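Local coordinates for protein hexokinase (Schistosoma mansoni, PDB 1BDG) that probably phosphorylates glucose and other hexoses at the 6-position with ATP, the first step of glycolysis, and binds glucose between its two subdomains, at residues A[39-44]-A[224-229]; A[384-389]-A[423-428]. All blocks are in the same frame, centred on the assembly; numbering follows the deposited sequence.

Interaction 1: A[39-44]-A[224-229]; sequences LGLQKS and VAYIED
Leu41, from helix 23-41, meets strand 222-229 through one methyl group. Its CD1 lies 3.9 Å from Glu228 OE1 and 4.0 Å from Tyr226 OH, so an apolar tip rests against a pair of oxygens, and the leucine comes from the direction opposite to both partners. The contact is small and purely van der Waals; Met53 and Ile246 add further apolar surface around the leucine.

The polar bonds run within the strand. Tyr226 OH donates to Glu228 OE1 over 2.7 Å, and the carboxylate oxygen sits at the ring edge, in its plane, using its anti lone pair. The Glu228 chain leaves with CG anti to the backbone N (chi1 168°) and then bends at chi2 (76°), which brings the carboxylate back beside the tyrosine hydroxyl. Its other oxygen, OE2, accepts the backbone N of Asp229 at 2.9 Å, so both ends of the buried carboxylate are held. OE1 also forms a salt bridge with Arg388, which probably favours the charged form.

Through Leu41, helix 23-41 packs on strand 222-229 of the large subdomain, in an enzyme of the actin-like ATPase (ASKHA) superfamily.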
loop_
_atom_site.group_PDB
_atom_site.type_symbol
_atom_site.label_atom_id
_atom_site.label_comp_id
_atom_site.label_asym_id
_atom_site.label_seq_id
_atom_site.Cartn_x
_atom_site.Cartn_y
_atom_site.Cartn_z
ATOM N N LEU A 39 15.920 -4.586 14.062
ATOM C CA LEU A 39 16.299 -6.000 14.030
ATOM C C LEU A 39 16.457 -6.452 12.573
ATOM O O LEU A 39 17.330 -7.264 12.272
ATOM C CB LEU A 39 15.234 -6.884 14.684
ATOM C CG LEU A 39 15.112 -7.018 16.200
ATOM C CD1 LEU A 39 13.987 -8.002 16.502
ATOM C CD2 LEU A 39 16.416 -7.495 16.827
ATOM N N GLY A 40 15.605 -5.931 11.684
ATOM C CA GLY A 40 15.653 -6.299 10.275
ATOM C C GLY A 40 16.865 -5.774 9.518
ATOM O O GLY A 40 17.228 -6.302 8.461
ATOM N N LEU A 41 17.463 -4.699 10.031
ATOM C CA LEU A 41 18.646 -4.094 9.411
ATOM C C LEU A 41 19.883 -4.881 9.837
ATOM O O LEU A 41 20.936 -4.804 9.204
ATOM C CB LEU A 41 18.778 -2.614 9.809
ATOM C CG LEU A 41 17.591 -1.713 9.444
ATOM C CD1 LEU A 41 17.576 -0.483 10.288
ATOM C CD2 LEU A 41 17.601 -1.333 7.986
ATOM N N GLN A 42 19.730 -5.672 10.890
ATOM C CA GLN A 42 20.812 -6.482 11.413
ATOM C C GLN A 42 20.835 -7.856 10.744
ATOM O O GLN A 42 19.803 -8.518 10.604
ATOM C CB GLN A 42 20.663 -6.669 12.923
ATOM C CG GLN A 42 20.815 -5.431 13.787
ATOM C CD GLN A 42 21.213 -5.799 15.219
ATOM O OE1 GLN A 42 22.312 -5.480 15.661
ATOM N NE2 GLN A 42 20.344 -6.519 15.926
ATOM N N LYS A 43 22.030 -8.306 10.385
ATOM C CA LYS A 43 22.200 -9.596 9.736
ATOM C C LYS A 43 21.831 -10.755 10.652
ATOM O O LYS A 43 21.063 -11.650 10.261
ATOM C CB LYS A 43 23.636 -9.752 9.248
ATOM C CG LYS A 43 24.031 -8.637 8.301
ATOM C CD LYS A 43 25.491 -8.710 7.886
ATOM C CE LYS A 43 25.737 -9.874 6.935
ATOM N NZ LYS A 43 26.650 -9.485 5.816
ATOM N N SER A 44 22.327 -10.719 11.887
ATOM C CA SER A 44 22.050 -11.803 12.824
ATOM C C SER A 44 20.604 -11.879 13.271
ATOM O O SER A 44 20.210 -12.854 13.914
ATOM C CB SER A 44 22.971 -11.708 14.030
ATOM O OG SER A 44 23.055 -10.377 14.489
ATOM N N VAL A 224 5.954 1.697 3.618
ATOM C CA VAL A 224 6.691 2.946 3.666
ATOM C C VAL A 224 8.142 2.654 3.292
ATOM O O VAL A 224 8.619 1.513 3.415
ATOM C CB VAL A 224 6.690 3.558 5.078
ATOM C CG1 VAL A 224 7.778 2.952 5.932
ATOM C CG2 VAL A 224 6.873 5.038 4.999
ATOM N N ALA A 225 8.839 3.689 2.840
ATOM C CA ALA A 225 10.229 3.592 2.461
ATOM C C ALA A 225 10.805 4.878 2.996
ATOM O O ALA A 225 10.109 5.891 3.021
ATOM C CB ALA A 225 10.351 3.544 0.969
ATOM N N TYR A 226 12.051 4.852 3.451
ATOM C CA TYR A 226 12.668 6.053 4.000
ATOM C C TYR A 226 14.184 6.083 3.745
ATOM O O TYR A 226 14.779 5.056 3.424
ATOM C CB TYR A 226 12.341 6.154 5.505
ATOM C CG TYR A 226 13.073 5.158 6.366
ATOM C CD1 TYR A 226 12.634 3.849 6.475
ATOM C CD2 TYR A 226 14.252 5.514 7.023
ATOM C CE1 TYR A 226 13.368 2.905 7.214
ATOM C CE2 TYR A 226 14.985 4.593 7.759
ATOM C CZ TYR A 226 14.547 3.292 7.850
ATOM O OH TYR A 226 15.291 2.369 8.553
ATOM N N ILE A 227 14.811 7.255 3.842
ATOM C CA ILE A 227 16.261 7.318 3.634
ATOM C C ILE A 227 16.961 6.914 4.929
ATOM O O ILE A 227 16.633 7.432 5.994
ATOM C CB ILE A 227 16.760 8.709 3.180
ATOM C CG1 ILE A 227 15.933 9.227 1.998
ATOM C CG2 ILE A 227 18.195 8.577 2.670
ATOM C CD1 ILE A 227 16.274 10.649 1.568
ATOM N N GLU A 228 17.920 5.996 4.827
ATOM C CA GLU A 228 18.653 5.488 5.986
ATOM C C GLU A 228 20.168 5.588 5.857
ATOM O O GLU A 228 20.710 5.809 4.786
ATOM C CB GLU A 228 18.256 4.020 6.234
ATOM C CG GLU A 228 19.118 3.222 7.230
ATOM C CD GLU A 228 18.854 3.572 8.671
ATOM O OE1 GLU A 228 17.761 3.223 9.147
ATOM O OE2 GLU A 228 19.726 4.182 9.333
ATOM N N ASP A 229 20.827 5.450 6.995
ATOM C CA ASP A 229 22.272 5.477 7.157
ATOM C C ASP A 229 22.781 4.115 6.634
ATOM O O ASP A 229 22.547 3.072 7.239
ATOM C CB ASP A 229 22.513 5.614 8.667
ATOM C CG ASP A 229 23.931 5.955 9.033
ATOM O OD1 ASP A 229 24.847 5.162 8.755
ATOM O OD2 ASP A 229 24.115 7.000 9.683
#

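Interaction 2: A[384-389]-A[423-428]; sequences CILRRI and KNTRFC. With SO4 (sulfate ion), chain E.
The last turns of helix 357-389 pass beside the segment leading into strand 426-431, the backbones coming nearest at Leu386 and Thr425, whose CA atoms are 7.5 Å apart. Leu386 carries the helix side of the contact. With CG anti to its carbonyl carbon (chi1 -62°), it extends CD1 toward segment 423-428, where this methyl packs 3.9 Å from Phe427 CB in the strand and 4.2 Å from CG2 of Thr425, just before it. The leucine and phenylalanine side chains cross at about a right angle, and the methyl meets the root of the aromatic side chain, 4.0 Å from Phe427 CG, lying obliquely to the ring. All of this is apolar packing.

Arg388 leaves the same helix and serves a different partner. Its chain bends at chi3 (-87°), and its guanidinium approaches a sulfate ion, probably from the crystallisation liquor. The ion is modelled too close to the guanidinium, so even the weak hydrogen bond from NH1 to sulfate O2 is doubtful. Lys232 also bonds the sulfate.

Around Leu386, Lys421 and Pro422 close in from the preceding loop, while Val394 of the neighbouring strand 393-399 touches both Leu386 and Thr425. The helix thus packs on a face of the mixed sheet, with Leu386 reaching its outermost strand 426-431, and its other sides meet helix 23-41 and strand 222-229.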
loop_
_atom_site.group_PDB
_atom_site.type_symbol
_atom_site.label_atom_id
_atom_site.label_comp_id
_atom_site.label_asym_id
_atom_site.label_seq_id
_atom_site.Cartn_x
_atom_site.Cartn_y
_atom_site.Cartn_z
ATOM N N CYS A 384 6.789 6.214 13.865
ATOM C CA CYS A 384 7.898 5.308 14.090
ATOM C C CYS A 384 9.040 5.609 13.137
ATOM O O CYS A 384 10.209 5.486 13.505
ATOM C CB CYS A 384 7.474 3.867 13.895
ATOM S SG CYS A 384 8.913 2.835 13.622
ATOM N N ILE A 385 8.697 5.963 11.900
ATOM C CA ILE A 385 9.683 6.298 10.874
ATOM C C ILE A 385 10.395 7.578 11.289
ATOM O O ILE A 385 11.621 7.657 11.277
ATOM C CB ILE A 385 9.003 6.485 9.500
ATOM C CG1 ILE A 385 8.622 5.126 8.907
ATOM C CG2 ILE A 385 9.892 7.242 8.564
ATOM C CD1 ILE A 385 9.783 4.179 8.733
ATOM N N LEU A 386 9.615 8.571 11.690
ATOM C CA LEU A 386 10.150 9.854 12.140
ATOM C C LEU A 386 11.084 9.658 13.339
ATOM O O LEU A 386 11.994 10.456 13.560
ATOM C CB LEU A 386 9.008 10.808 12.526
ATOM C CG LEU A 386 8.027 11.185 11.425
ATOM C CD1 LEU A 386 7.179 12.328 11.906
ATOM C CD2 LEU A 386 8.765 11.582 10.174
ATOM N N ARG A 387 10.819 8.623 14.129
ATOM C CA ARG A 387 11.647 8.316 15.286
ATOM C C ARG A 387 12.943 7.631 14.875
ATOM O O ARG A 387 13.889 7.569 15.646
ATOM C CB ARG A 387 10.893 7.435 16.273
ATOM C CG ARG A 387 9.793 8.167 16.990
ATOM C CD ARG A 387 9.493 7.552 18.338
ATOM N NE ARG A 387 8.196 8.001 18.838
ATOM C CZ ARG A 387 7.268 7.192 19.345
ATOM N NH1 ARG A 387 7.481 5.881 19.436
ATOM N NH2 ARG A 387 6.125 7.704 19.777
ATOM N N ARG A 388 12.963 7.117 13.653
ATOM C CA ARG A 388 14.123 6.443 13.102
ATOM C C ARG A 388 14.906 7.454 12.282
ATOM O O ARG A 388 16.038 7.780 12.621
ATOM C CB ARG A 388 13.675 5.255 12.252
ATOM C CG ARG A 388 14.766 4.583 11.476
ATOM C CD ARG A 388 14.452 3.107 11.292
ATOM N NE ARG A 388 14.923 2.291 12.418
ATOM C CZ ARG A 388 16.203 2.073 12.736
ATOM N NH1 ARG A 388 17.189 2.600 12.032
ATOM N NH2 ARG A 388 16.497 1.306 13.762
ATOM N N ILE A 389 14.305 7.971 11.217
ATOM C CA ILE A 389 14.964 8.981 10.392
ATOM C C ILE A 389 15.629 10.031 11.305
ATOM O O ILE A 389 16.796 10.375 11.121
ATOM C CB ILE A 389 13.948 9.638 9.417
ATOM C CG1 ILE A 389 13.700 8.711 8.229
ATOM C CG2 ILE A 389 14.419 10.983 8.950
ATOM C CD1 ILE A 389 13.315 9.422 6.972
ATOM N N LYS A 423 8.960 15.282 19.525
ATOM C CA LYS A 423 8.498 16.632 19.805
ATOM C C LYS A 423 9.207 17.755 19.023
ATOM O O LYS A 423 8.636 18.842 18.821
ATOM C CB LYS A 423 8.573 16.905 21.287
ATOM N N ASN A 424 10.429 17.504 18.568
ATOM C CA ASN A 424 11.166 18.522 17.847
ATOM C C ASN A 424 11.211 18.253 16.357
ATOM O O ASN A 424 12.017 18.863 15.654
ATOM C CB ASN A 424 12.593 18.621 18.384
ATOM C CG ASN A 424 12.648 18.977 19.861
ATOM O OD1 ASN A 424 13.699 18.831 20.503
ATOM N ND2 ASN A 424 11.523 19.440 20.417
ATOM N N THR A 425 10.434 17.289 15.876
ATOM C CA THR A 425 10.419 17.015 14.443
ATOM C C THR A 425 9.273 17.823 13.863
ATOM O O THR A 425 8.223 17.975 14.492
ATOM C CB THR A 425 10.113 15.528 14.103
ATOM O OG1 THR A 425 11.114 14.670 14.668
ATOM C CG2 THR A 425 10.071 15.318 12.586
ATOM N N ARG A 426 9.475 18.388 12.695
ATOM C CA ARG A 426 8.404 19.107 12.054
ATOM C C ARG A 426 8.244 18.264 10.806
ATOM O O ARG A 426 9.241 17.905 10.178
ATOM C CB ARG A 426 8.839 20.520 11.715
ATOM N N PHE A 427 7.021 17.873 10.486
ATOM C CA PHE A 427 6.794 17.039 9.305
ATOM C C PHE A 427 5.536 17.489 8.596
ATOM O O PHE A 427 4.702 18.169 9.206
ATOM C CB PHE A 427 6.601 15.568 9.722
ATOM C CG PHE A 427 5.165 15.200 10.023
ATOM C CD1 PHE A 427 4.575 15.557 11.232
ATOM C CD2 PHE A 427 4.404 14.501 9.095
ATOM C CE1 PHE A 427 3.247 15.223 11.512
ATOM C CE2 PHE A 427 3.076 14.165 9.366
ATOM C CZ PHE A 427 2.496 14.527 10.578
ATOM N N CYS A 428 5.375 17.073 7.341
ATOM C CA CYS A 428 4.157 17.394 6.613
ATOM C C CYS A 428 3.893 16.434 5.458
ATOM O O CYS A 428 4.790 16.137 4.666
ATOM C CB CYS A 428 4.166 18.843 6.125
ATOM S SG CYS A 428 5.155 19.065 4.684
HETATM S S SO4 E . 18.960 1.630 15.156
HETATM O O1 SO4 E . 17.828 1.503 16.039
HETATM O O2 SO4 E . 18.680 2.633 14.171
HETATM O O3 SO4 E . 20.115 2.017 15.928
HETATM O O4 SO4 E . 19.210 0.378 14.493
#

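How the interactions relate
Interactions 1 and 2 follow one another along the chain, the first pair closing before the second opens, and their centres are about 16 Å apart. Both reach the same mixed sheet, interaction 1 at strand 222-229 and interaction 2 at the edge strand 426-431, with strands 212-218 and 393-399 between them. Helix 357-389 bridges the two: Arg388 NH1 is 3.0 Å from Glu228 OE1 in a salt bridge, and Ile389 CG1 packs 3.5 Å from Tyr226 CD2. Helices 23-41 and 357-389 join at this face of the sheet, where Leu41 CD1 packs 3.6 Å from Arg388 NH1, uniting an N-terminal helix with the large subdomain, whose strand 222-229 begins beside the glucose site.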